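Local coordinates for metallo-beta-lactamase (Serratia marcescens, PDB 3VQZ), which hydrolyses beta-lactam antibiotics, as a subclass B3 metallo-beta-lactamase whose active site holds a pair of zinc ions, at residues 27-32 with 210-215; 38-43 with 67-72; 71-76 with 96-101. All coordinates share one frame; numbering follows the deposited sequence.

Interaction 1. Residues 27-32 with 210-215; sequences SAVLLS and IAIAAH. With ZN (zinc ion), chain C; MCR (sulfanylacetic acid), chain F.
Ser27 turns its OG next to its own backbone N and opposite its carbonyl carbon (chi1 -64°), which aims OG at the carbonyl of Ala213, while the backbone itself presents N to Ala214 O. Val29, with chi1 at 159°, keeps CG1 opposite the backbone N and leaves CG2 as the branch that reaches Ile212. The hydroxyl donates through Ser27 OG to Ala213 O at 2.8 Å. One residue further on, Ser27 N donates to Ala214 O over 3.0 Å in a fairly straight bond, 163° at the hydrogen. Both donors lie tilted out of the planes of the carbonyls they meet. Serine suits this place because a short, hydroxylated side chain can supply a second donor beside the amide in a buried spot. Small Ala213 and Ala214 point their methyls away and let the backbones come together, Ser27 CA and Ala214 CA being 5.1 Å apart. Next to the polar pair, Val29 and Ile212 cross obliquely: Val29 CG2 rests 3.9 Å from Ile212 CG2 and just as near Ile212 CD1. These branched residues give an apolar contact between strands 29-31 and 210-213, with Phe172 and Trp159 also packed on Val29. The bonded carbonyls probably help to steady the chain just before His215, whose NE2 binds a zinc ion at 2.0 Å. Asp76, His77 and S2 of the bound sulfanylacetic acid complete that metal site, while a carboxylate oxygen of that ligand lies at the edge of the imidazole. The two strands belong to different sheets facing each other, as in the alpha-beta/beta-alpha sandwich of the metallo-beta-lactamase fold, with the zinc site at the strand ends.

Interaction 2. Residues 38-43 with 67-72; sequences ILVDGT and YILSTH. With NA (sodium ion), chain D; ZN (zinc ion), chain B; MCR (sulfanylacetic acid), chain F.
Asp41 and Thr71 meet with their side chains at about a right angle, and the carboxylate receives two donors from Thr71, its hydroxyl and its amide. Asp41 OD2 takes the Thr71 OG1 hydroxyl on its syn lone pair at 2.8 Å. Asp41 OD1 is met, also on the syn side but 22° out of the carboxylate plane, by Thr71 N at 3.0 Å. Threonine suits the place because its beta-hydroxyl adds a second donor close to the amide: OG1 sits between its own N and carbonyl carbon (chi1 55°), facing Asp41 OD2. Water 1 adds a third bond, donating to Asp41 OD1 and to His72 O while accepting from Ser70 OG. Before this, strands 37-40 and 65-69 run parallel. Leu69 N bonds to Leu39 O at 2.7 Å, and Asp41 N bonds to Leu69 O at 2.7 Å. Ile38, Val40, Tyr67 and Leu69 share one sheet face: Ile38 and Tyr67 lie side by side pointing the same way, and Ile38 CG2 presses on Leu69 CG at 3.6 Å. Leu39 and Ile68 occupy the other face beside Met84 of helix 81-88. The two strands and the intervening helix 48-57 form a beta-alpha-beta unit. Past them, Ser70 O and Thr71 O bind a sodium ion, with Gly153 O and water 2. Three donors on one buried carboxylate would probably favour its ionised form and hold it rigidly, fixing the chain that leads into the zinc-binding His72.

Interaction 3. Residues 71-76 with 96-101; sequences THSHED and AANVDT. With ZN (zinc ion), chain B; ZN (zinc ion), chain C; NA (sodium ion), chain D; MCR (sulfanylacetic acid), chain F.
Segment 71-76 tightens into an inverse gamma turn centred on Ser73, spanned by a weak bond from His74 N to His72 O of 3.2 Å, and this brings Ser73 CA within 6.0 Å of Asn98 CA near the start of helix 99-104. The CB bond of Ser73 is directed toward segment 96-101, and the side chain sets OG between its own N and carbonyl carbon (chi1 49°). From there OG stands above the plane of the Asn98 amide, almost straight over CG at 3.1 Å, a packing contact and not a hydrogen bond. Asn98 ND2 is turned instead to water 2, which accepts at 3.1 Å, and to Thr151 OG1. Thr101 flanks the other part of the serine, with its CG2 methyl 3.7 Å from Ser73 CB. The short serine side chain suits the close approach of the Asn98 amide and the Thr101 methyl; asparagine adds a flat group that can be covered while its polar ends are bonded elsewhere. The imidazoles before and after Ser73 face the metal instead. His72 NE2 binds its zinc ion at 2.1 Å and His74 ND1 binds the same ion at 2.0 Å. His150 and the sulfanylacetic acid sulfur S2, 2.2 Å from this zinc, complete its shell. Second-shell carboxylates orient the rings: Asp174 bonds His72 ND1 and Asp111 bonds His74 NE2. His74 stands at the N-cap of helix 75-78, and in its first turn Asp76 OD2 binds the second zinc ion. Together with His77 these residues spell HxHxDH, the zinc-binding signature of metallo-beta-lactamases.

Strand 29-31 of interaction 1 pairs with strand 37-40 of interaction 2, and the centres of the two contacts are 9 Å apart: Leu31 N meets Ile38 O at 2.7 Å, a probable hydrogen bond, and Val29 O faces Val40 N in the same way. Interactions 2 and 3 share Thr71 and His72, and both reach water 2 and the sodium ion, which Thr71 O binds. Interaction 3 lies about 17 Å, centre to centre, from interaction 1, yet they converge where Asp76 OD2 and His215 NE2, 3.0 Å apart, bind the same zinc ion. All three deliver ligands to one pocket, where the sulfanylacetic acid sulfur bridges two zinc ions 3.6 Å apart and Ser175 and Thr177 also bind the ligand.

Interaction 1. Residues 27-32 with 210-215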
loop_
_atom_site.group_PDB
_atom_site.type_symbol
_atom_site.label_atom_id
_atom_site.label_comp_id
_atom_site.label_asym_id
_atom_site.label_seq_id
_atom_site.Cartn_x
_atom_site.Cartn_y
_atom_site.Cartn_z
ATOM N N SER A 27 3.217 -5.820 -2.115
ATOM C CA SER A 27 3.051 -5.782 -0.660
ATOM C C SER A 27 1.597 -5.848 -0.244
ATOM O O SER A 27 0.714 -5.211 -0.826
ATOM C CB SER A 27 3.681 -4.522 -0.050
ATOM O OG SER A 27 5.095 -4.518 -0.238
ATOM N N ALA A 28 1.366 -6.640 0.785
ATOM C CA ALA A 28 0.138 -6.598 1.532
ATOM C C ALA A 28 0.578 -6.808 2.973
ATOM O O ALA A 28 1.462 -7.622 3.252
ATOM C CB ALA A 28 -0.816 -7.687 1.050
ATOM N N VAL A 29 -0.009 -6.055 3.889
ATOM C CA VAL A 29 0.401 -6.087 5.282
ATOM C C VAL A 29 -0.786 -6.372 6.202
ATOM O O VAL A 29 -1.846 -5.759 6.067
ATOM C CB VAL A 29 1.116 -4.773 5.694
ATOM C CG1 VAL A 29 1.090 -4.572 7.207
ATOM C CG2 VAL A 29 2.550 -4.769 5.175
ATOM N N LEU A 30 -0.601 -7.314 7.126
ATOM C CA LEU A 30 -1.607 -7.572 8.158
ATOM C C LEU A 30 -1.161 -6.941 9.465
ATOM O O LEU A 30 -0.082 -7.263 9.975
ATOM C CB LEU A 30 -1.848 -9.076 8.364
ATOM C CG LEU A 30 -3.125 -9.294 9.203
ATOM C CD1 LEU A 30 -4.393 -9.085 8.386
ATOM C CD2 LEU A 30 -3.152 -10.658 9.885
ATOM N N LEU A 31 -1.972 -6.021 9.979
ATOM C CA LEU A 31 -1.711 -5.389 11.277
ATOM C C LEU A 31 -2.639 -6.039 12.296
ATOM O O LEU A 31 -3.858 -5.869 12.234
ATOM C CB LEU A 31 -1.926 -3.872 11.214
ATOM C CG LEU A 31 -1.477 -3.018 12.409
ATOM C CD1 LEU A 31 0.045 -3.010 12.553
ATOM C CD2 LEU A 31 -1.981 -1.591 12.231
ATOM N N SER A 32 -2.058 -6.821 13.201
ATOM C CA SER A 32 -2.847 -7.723 14.030
ATOM C C SER A 32 -3.091 -7.182 15.430
ATOM O O SER A 32 -2.318 -6.358 15.932
ATOM C CB SER A 32 -2.165 -9.085 14.129
ATOM O OG SER A 32 -0.838 -8.934 14.610
ATOM N N ILE A 210 10.024 2.547 9.760
ATOM C CA ILE A 210 9.907 1.389 8.889
ATOM C C ILE A 210 8.995 1.723 7.721
ATOM O O ILE A 210 7.801 2.018 7.912
ATOM C CB ILE A 210 9.324 0.176 9.641
ATOM C CG1 ILE A 210 10.268 -0.250 10.778
ATOM C CG2 ILE A 210 9.043 -0.987 8.676
ATOM C CD1 ILE A 210 9.558 -0.909 11.944
ATOM N N ALA A 211 9.555 1.676 6.511
ATOM C CA ALA A 211 8.760 1.895 5.311
ATOM C C ALA A 211 8.492 0.578 4.591
ATOM O O ALA A 211 9.398 -0.240 4.371
ATOM C CB ALA A 211 9.425 2.903 4.380
ATOM N N ILE A 212 7.225 0.367 4.256
ATOM C CA ILE A 212 6.823 -0.757 3.424
ATOM C C ILE A 212 6.246 -0.114 2.176
ATOM O O ILE A 212 5.234 0.593 2.249
ATOM C CB ILE A 212 5.777 -1.626 4.139
ATOM C CG1 ILE A 212 6.324 -2.031 5.520
ATOM C CG2 ILE A 212 5.393 -2.827 3.284
ATOM C CD1 ILE A 212 5.275 -2.286 6.582
ATOM N N ALA A 213 6.921 -0.303 1.046
ATOM C CA ALA A 213 6.461 0.295 -0.202
ATOM C C ALA A 213 5.507 -0.669 -0.896
ATOM O O ALA A 213 5.718 -1.905 -0.880
ATOM C CB ALA A 213 7.637 0.662 -1.094
ATOM N N ALA A 214 4.431 -0.109 -1.453
ATOM C CA ALA A 214 3.413 -0.899 -2.146
ATOM C C ALA A 214 4.072 -1.867 -3.135
ATOM O O ALA A 214 3.696 -3.044 -3.189
ATOM C CB ALA A 214 2.397 0.012 -2.833
ATOM N N HIS A 215 5.079 -1.384 -3.877
ATOM C CA HIS A 215 6.028 -2.278 -4.568
ATOM C C HIS A 215 7.217 -2.531 -3.670
ATOM O O HIS A 215 8.089 -1.687 -3.569
ATOM C CB HIS A 215 6.441 -1.740 -5.952
ATOM C CG HIS A 215 5.350 -1.871 -7.000
ATOM N ND1 HIS A 215 5.293 -2.912 -7.875
ATOM C CD2 HIS A 215 4.235 -1.068 -7.271
ATOM C CE1 HIS A 215 4.195 -2.781 -8.664
ATOM N NE2 HIS A 215 3.547 -1.651 -8.294
HETATM ZN ZN ZN C . 1.645 -1.081 -8.629
HETATM O OXT MCR F . 4.312 2.151 -9.122
HETATM C C MCR F . 3.227 1.514 -9.193
HETATM O O MCR F . 2.482 1.344 -8.197
HETATM C CA MCR F . 2.833 0.925 -10.538
HETATM S S2 MCR F . 1.115 0.322 -10.494
#

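Interaction 2. Residues 38-43 with 67-72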
loop_
_atom_site.group_PDB
_atom_site.type_symbol
_atom_site.label_atom_id
_atom_site.label_comp_id
_atom_site.label_asym_id
_atom_site.label_seq_id
_atom_site.Cartn_x
_atom_site.Cartn_y
_atom_site.Cartn_z
ATOM N N ILE A 38 -6.245 -5.434 10.686
ATOM C CA ILE A 38 -6.375 -4.576 9.515
ATOM C C ILE A 38 -5.460 -5.098 8.419
ATOM O O ILE A 38 -4.252 -5.283 8.645
ATOM C CB ILE A 38 -6.021 -3.112 9.848
ATOM C CG1 ILE A 38 -7.035 -2.542 10.870
ATOM C CG2 ILE A 38 -6.003 -2.274 8.572
ATOM C CD1 ILE A 38 -6.571 -1.305 11.612
ATOM N N LEU A 39 -6.031 -5.339 7.240
ATOM C CA LEU A 39 -5.242 -5.710 6.065
ATOM C C LEU A 39 -5.022 -4.503 5.160
ATOM O O LEU A 39 -5.974 -3.779 4.849
ATOM C CB LEU A 39 -5.948 -6.812 5.274
ATOM C CG LEU A 39 -5.356 -7.276 3.932
ATOM C CD1 LEU A 39 -3.983 -7.909 4.128
ATOM C CD2 LEU A 39 -6.311 -8.248 3.253
ATOM N N VAL A 40 -3.784 -4.303 4.709
ATOM C CA VAL A 40 -3.490 -3.226 3.765
ATOM C C VAL A 40 -3.216 -3.823 2.393
ATOM O O VAL A 40 -2.204 -4.519 2.216
ATOM C CB VAL A 40 -2.278 -2.362 4.209
ATOM C CG1 VAL A 40 -2.124 -1.151 3.294
ATOM C CG2 VAL A 40 -2.457 -1.881 5.635
ATOM N N ASP A 41 -4.120 -3.542 1.450
ATOM C CA ASP A 41 -4.050 -3.949 0.026
ATOM C C ASP A 41 -4.417 -5.425 -0.201
ATOM O O ASP A 41 -4.396 -6.215 0.725
ATOM C CB ASP A 41 -2.706 -3.576 -0.636
ATOM C CG ASP A 41 -2.638 -2.099 -1.052
ATOM O OD1 ASP A 41 -3.708 -1.443 -1.170
ATOM O OD2 ASP A 41 -1.511 -1.583 -1.270
ATOM N N GLY A 42 -4.770 -5.786 -1.430
ATOM C CA GLY A 42 -5.197 -7.160 -1.735
ATOM C C GLY A 42 -4.355 -7.867 -2.788
ATOM O O GLY A 42 -4.611 -9.042 -3.108
ATOM N N THR A 43 -3.333 -7.166 -3.294
ATOM C CA THR A 43 -2.533 -7.592 -4.457
ATOM C C THR A 43 -3.447 -7.801 -5.698
ATOM O O THR A 43 -4.416 -7.055 -5.871
ATOM C CB THR A 43 -1.603 -8.816 -4.163
ATOM O OG1 THR A 43 -2.346 -10.042 -4.243
ATOM C CG2 THR A 43 -0.944 -8.704 -2.792
ATOM N N TYR A 67 -11.073 -4.577 8.577
ATOM C CA TYR A 67 -10.818 -3.497 7.638
ATOM C C TYR A 67 -9.817 -3.930 6.582
ATOM O O TYR A 67 -8.843 -4.614 6.903
ATOM C CB TYR A 67 -10.247 -2.283 8.364
ATOM C CG TYR A 67 -11.241 -1.368 9.058
ATOM C CD1 TYR A 67 -12.340 -0.839 8.376
ATOM C CD2 TYR A 67 -11.058 -0.993 10.389
ATOM C CE1 TYR A 67 -13.231 0.019 9.004
ATOM C CE2 TYR A 67 -11.946 -0.126 11.018
ATOM C CZ TYR A 67 -13.023 0.369 10.322
ATOM O OH TYR A 67 -13.901 1.222 10.942
ATOM N N ILE A 68 -10.067 -3.530 5.332
ATOM C CA ILE A 68 -9.074 -3.595 4.260
ATOM C C ILE A 68 -8.769 -2.177 3.776
ATOM O O ILE A 68 -9.658 -1.473 3.279
ATOM C CB ILE A 68 -9.543 -4.433 3.039
ATOM C CG1 ILE A 68 -9.871 -5.875 3.442
ATOM C CG2 ILE A 68 -8.480 -4.411 1.947
ATOM C CD1 ILE A 68 -10.575 -6.684 2.359
ATOM N N LEU A 69 -7.514 -1.760 3.904
ATOM C CA LEU A 69 -7.133 -0.427 3.450
ATOM C C LEU A 69 -6.491 -0.495 2.081
ATOM O O LEU A 69 -5.708 -1.407 1.804
ATOM C CB LEU A 69 -6.195 0.232 4.447
ATOM C CG LEU A 69 -6.590 0.145 5.923
ATOM C CD1 LEU A 69 -5.543 0.867 6.756
ATOM C CD2 LEU A 69 -7.995 0.676 6.218
ATOM N N SER A 70 -6.838 0.459 1.223
ATOM C CA SER A 70 -6.319 0.506 -0.139
ATOM C C SER A 70 -5.430 1.716 -0.324
ATOM O O SER A 70 -5.852 2.836 -0.034
ATOM C CB SER A 70 -7.473 0.564 -1.142
ATOM O OG SER A 70 -7.001 0.812 -2.460
ATOM N N THR A 71 -4.203 1.484 -0.794
ATOM C CA THR A 71 -3.265 2.555 -1.128
ATOM C C THR A 71 -3.781 3.270 -2.374
ATOM O O THR A 71 -4.232 4.427 -2.299
ATOM C CB THR A 71 -1.827 2.031 -1.354
ATOM O OG1 THR A 71 -1.808 0.986 -2.351
ATOM C CG2 THR A 71 -1.238 1.509 -0.035
ATOM N N HIS A 72 -3.764 2.565 -3.504
ATOM C CA HIS A 72 -4.337 3.086 -4.743
ATOM C C HIS A 72 -4.973 2.002 -5.565
ATOM O O HIS A 72 -4.628 0.816 -5.454
ATOM C CB HIS A 72 -3.317 3.911 -5.537
ATOM C CG HIS A 72 -2.265 3.090 -6.261
ATOM N ND1 HIS A 72 -1.109 2.722 -5.687
ATOM C CD2 HIS A 72 -2.217 2.608 -7.575
ATOM C CE1 HIS A 72 -0.360 2.032 -6.578
ATOM N NE2 HIS A 72 -1.039 1.957 -7.724
HETATM NA NA NA D . -6.699 4.865 -1.327
HETATM ZN ZN ZN B . -0.196 1.840 -9.642
HETATM O OXT MCR F . 4.312 2.151 -9.122
HETATM C C MCR F . 3.227 1.514 -9.193
HETATM O O MCR F . 2.482 1.344 -8.197
HETATM C CA MCR F . 2.833 0.925 -10.538
HETATM S S2 MCR F . 1.115 0.322 -10.494
HETATM O O HOH W 1 -5.342 -1.062 -3.258
HETATM O O HOH W 2 -7.430 3.363 -3.486
#

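Interaction 3. Residues 71-76 with 96-101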
loop_
_atom_site.group_PDB
_atom_site.type_symbol
_atom_site.label_atom_id
_atom_site.label_comp_id
_atom_site.label_asym_id
_atom_site.label_seq_id
_atom_site.Cartn_x
_atom_site.Cartn_y
_atom_site.Cartn_z
ATOM N N THR A 71 -4.203 1.484 -0.794
ATOM C CA THR A 71 -3.265 2.555 -1.128
ATOM C C THR A 71 -3.781 3.270 -2.374
ATOM O O THR A 71 -4.232 4.427 -2.299
ATOM C CB THR A 71 -1.827 2.031 -1.354
ATOM O OG1 THR A 71 -1.808 0.986 -2.351
ATOM C CG2 THR A 71 -1.238 1.509 -0.035
ATOM N N HIS A 72 -3.764 2.565 -3.504
ATOM C CA HIS A 72 -4.337 3.086 -4.743
ATOM C C HIS A 72 -4.973 2.002 -5.565
ATOM O O HIS A 72 -4.628 0.816 -5.454
ATOM C CB HIS A 72 -3.317 3.911 -5.537
ATOM C CG HIS A 72 -2.265 3.090 -6.261
ATOM N ND1 HIS A 72 -1.109 2.722 -5.687
ATOM C CD2 HIS A 72 -2.217 2.608 -7.575
ATOM C CE1 HIS A 72 -0.360 2.032 -6.578
ATOM N NE2 HIS A 72 -1.039 1.957 -7.724
ATOM N N SER A 73 -5.918 2.410 -6.405
ATOM C CA SER A 73 -6.784 1.479 -7.123
ATOM C C SER A 73 -6.283 1.088 -8.510
ATOM O O SER A 73 -6.960 1.363 -9.507
ATOM C CB SER A 73 -8.188 2.084 -7.238
ATOM O OG SER A 73 -8.111 3.416 -7.710
ATOM N N HIS A 74 -5.105 0.468 -8.570
ATOM C CA HIS A 74 -4.636 -0.220 -9.769
ATOM C C HIS A 74 -4.735 -1.694 -9.523
ATOM O O HIS A 74 -4.722 -2.135 -8.364
ATOM C CB HIS A 74 -3.200 0.154 -10.114
ATOM C CG HIS A 74 -3.057 1.532 -10.702
ATOM N ND1 HIS A 74 -1.917 2.232 -10.622
ATOM C CD2 HIS A 74 -3.968 2.339 -11.385
ATOM C CE1 HIS A 74 -2.077 3.428 -11.234
ATOM N NE2 HIS A 74 -3.333 3.492 -11.691
ATOM N N GLU A 75 -4.819 -2.463 -10.610
ATOM C CA GLU A 75 -5.137 -3.900 -10.555
ATOM C C GLU A 75 -4.154 -4.722 -9.726
ATOM O O GLU A 75 -4.532 -5.735 -9.146
ATOM C CB GLU A 75 -5.218 -4.487 -11.971
ATOM C CG GLU A 75 -3.875 -4.498 -12.708
ATOM C CD GLU A 75 -3.959 -4.991 -14.151
ATOM O OE1 GLU A 75 -4.797 -5.874 -14.451
ATOM O OE2 GLU A 75 -3.165 -4.501 -14.989
ATOM N N ASP A 76 -2.901 -4.281 -9.671
ATOM C CA ASP A 76 -1.877 -5.046 -8.984
ATOM C C ASP A 76 -1.961 -4.947 -7.454
ATOM O O ASP A 76 -1.471 -5.837 -6.793
ATOM C CB ASP A 76 -0.460 -4.729 -9.515
ATOM C CG ASP A 76 -0.125 -3.257 -9.470
ATOM O OD1 ASP A 76 -1.034 -2.427 -9.602
ATOM O OD2 ASP A 76 1.060 -2.923 -9.315
ATOM N N ALA A 96 -11.153 9.293 -1.278
ATOM C CA ALA A 96 -12.442 9.614 -1.909
ATOM C C ALA A 96 -12.439 9.353 -3.409
ATOM O O ALA A 96 -13.383 8.775 -3.941
ATOM C CB ALA A 96 -12.836 11.056 -1.626
ATOM N N ALA A 97 -11.351 9.743 -4.070
ATOM C CA ALA A 97 -11.278 9.710 -5.533
ATOM C C ALA A 97 -11.075 8.328 -6.148
ATOM O O ALA A 97 -11.291 8.167 -7.341
ATOM C CB ALA A 97 -10.211 10.675 -6.031
ATOM N N ASN A 98 -10.658 7.340 -5.353
ATOM C CA ASN A 98 -10.492 5.964 -5.862
ATOM C C ASN A 98 -11.649 5.050 -5.481
ATOM O O ASN A 98 -11.740 3.918 -5.966
ATOM C CB ASN A 98 -9.181 5.340 -5.365
ATOM C CG ASN A 98 -7.951 6.015 -5.941
ATOM O OD1 ASN A 98 -8.051 6.925 -6.766
ATOM N ND2 ASN A 98 -6.777 5.580 -5.499
ATOM N N VAL A 99 -12.513 5.543 -4.597
ATOM C CA VAL A 99 -13.655 4.776 -4.097
ATOM C C VAL A 99 -14.441 4.098 -5.226
ATOM O O VAL A 99 -14.702 2.884 -5.176
ATOM C CB VAL A 99 -14.581 5.662 -3.230
ATOM C CG1 VAL A 99 -15.891 4.967 -2.903
ATOM C CG2 VAL A 99 -13.875 6.048 -1.944
ATOM N N ASP A 100 -14.789 4.863 -6.255
ATOM C CA ASP A 100 -15.641 4.320 -7.314
ATOM C C ASP A 100 -14.926 3.319 -8.207
ATOM O O ASP A 100 -15.528 2.350 -8.665
ATOM C CB ASP A 100 -16.343 5.435 -8.093
ATOM C CG ASP A 100 -17.525 6.014 -7.319
ATOM O OD1 ASP A 100 -18.533 5.287 -7.110
ATOM O OD2 ASP A 100 -17.439 7.186 -6.894
ATOM N N THR A 101 -13.628 3.526 -8.412
ATOM C CA THR A 101 -12.799 2.533 -9.080
ATOM C C THR A 101 -12.841 1.194 -8.335
ATOM O O THR A 101 -12.913 0.145 -8.964
ATOM C CB THR A 101 -11.349 3.019 -9.230
ATOM O OG1 THR A 101 -11.347 4.302 -9.863
ATOM C CG2 THR A 101 -10.544 2.050 -10.087
HETATM ZN ZN ZN B . -0.196 1.840 -9.642
HETATM ZN ZN ZN C . 1.645 -1.081 -8.629
HETATM NA NA NA D . -6.699 4.865 -1.327
HETATM O OXT MCR F . 4.312 2.151 -9.122
HETATM C C MCR F . 3.227 1.514 -9.193
HETATM O O MCR F . 2.482 1.344 -8.197
HETATM C CA MCR F . 2.833 0.925 -10.538
HETATM S S2 MCR F . 1.115 0.322 -10.494
HETATM O O HOH W 2 -7.430 3.363 -3.486
#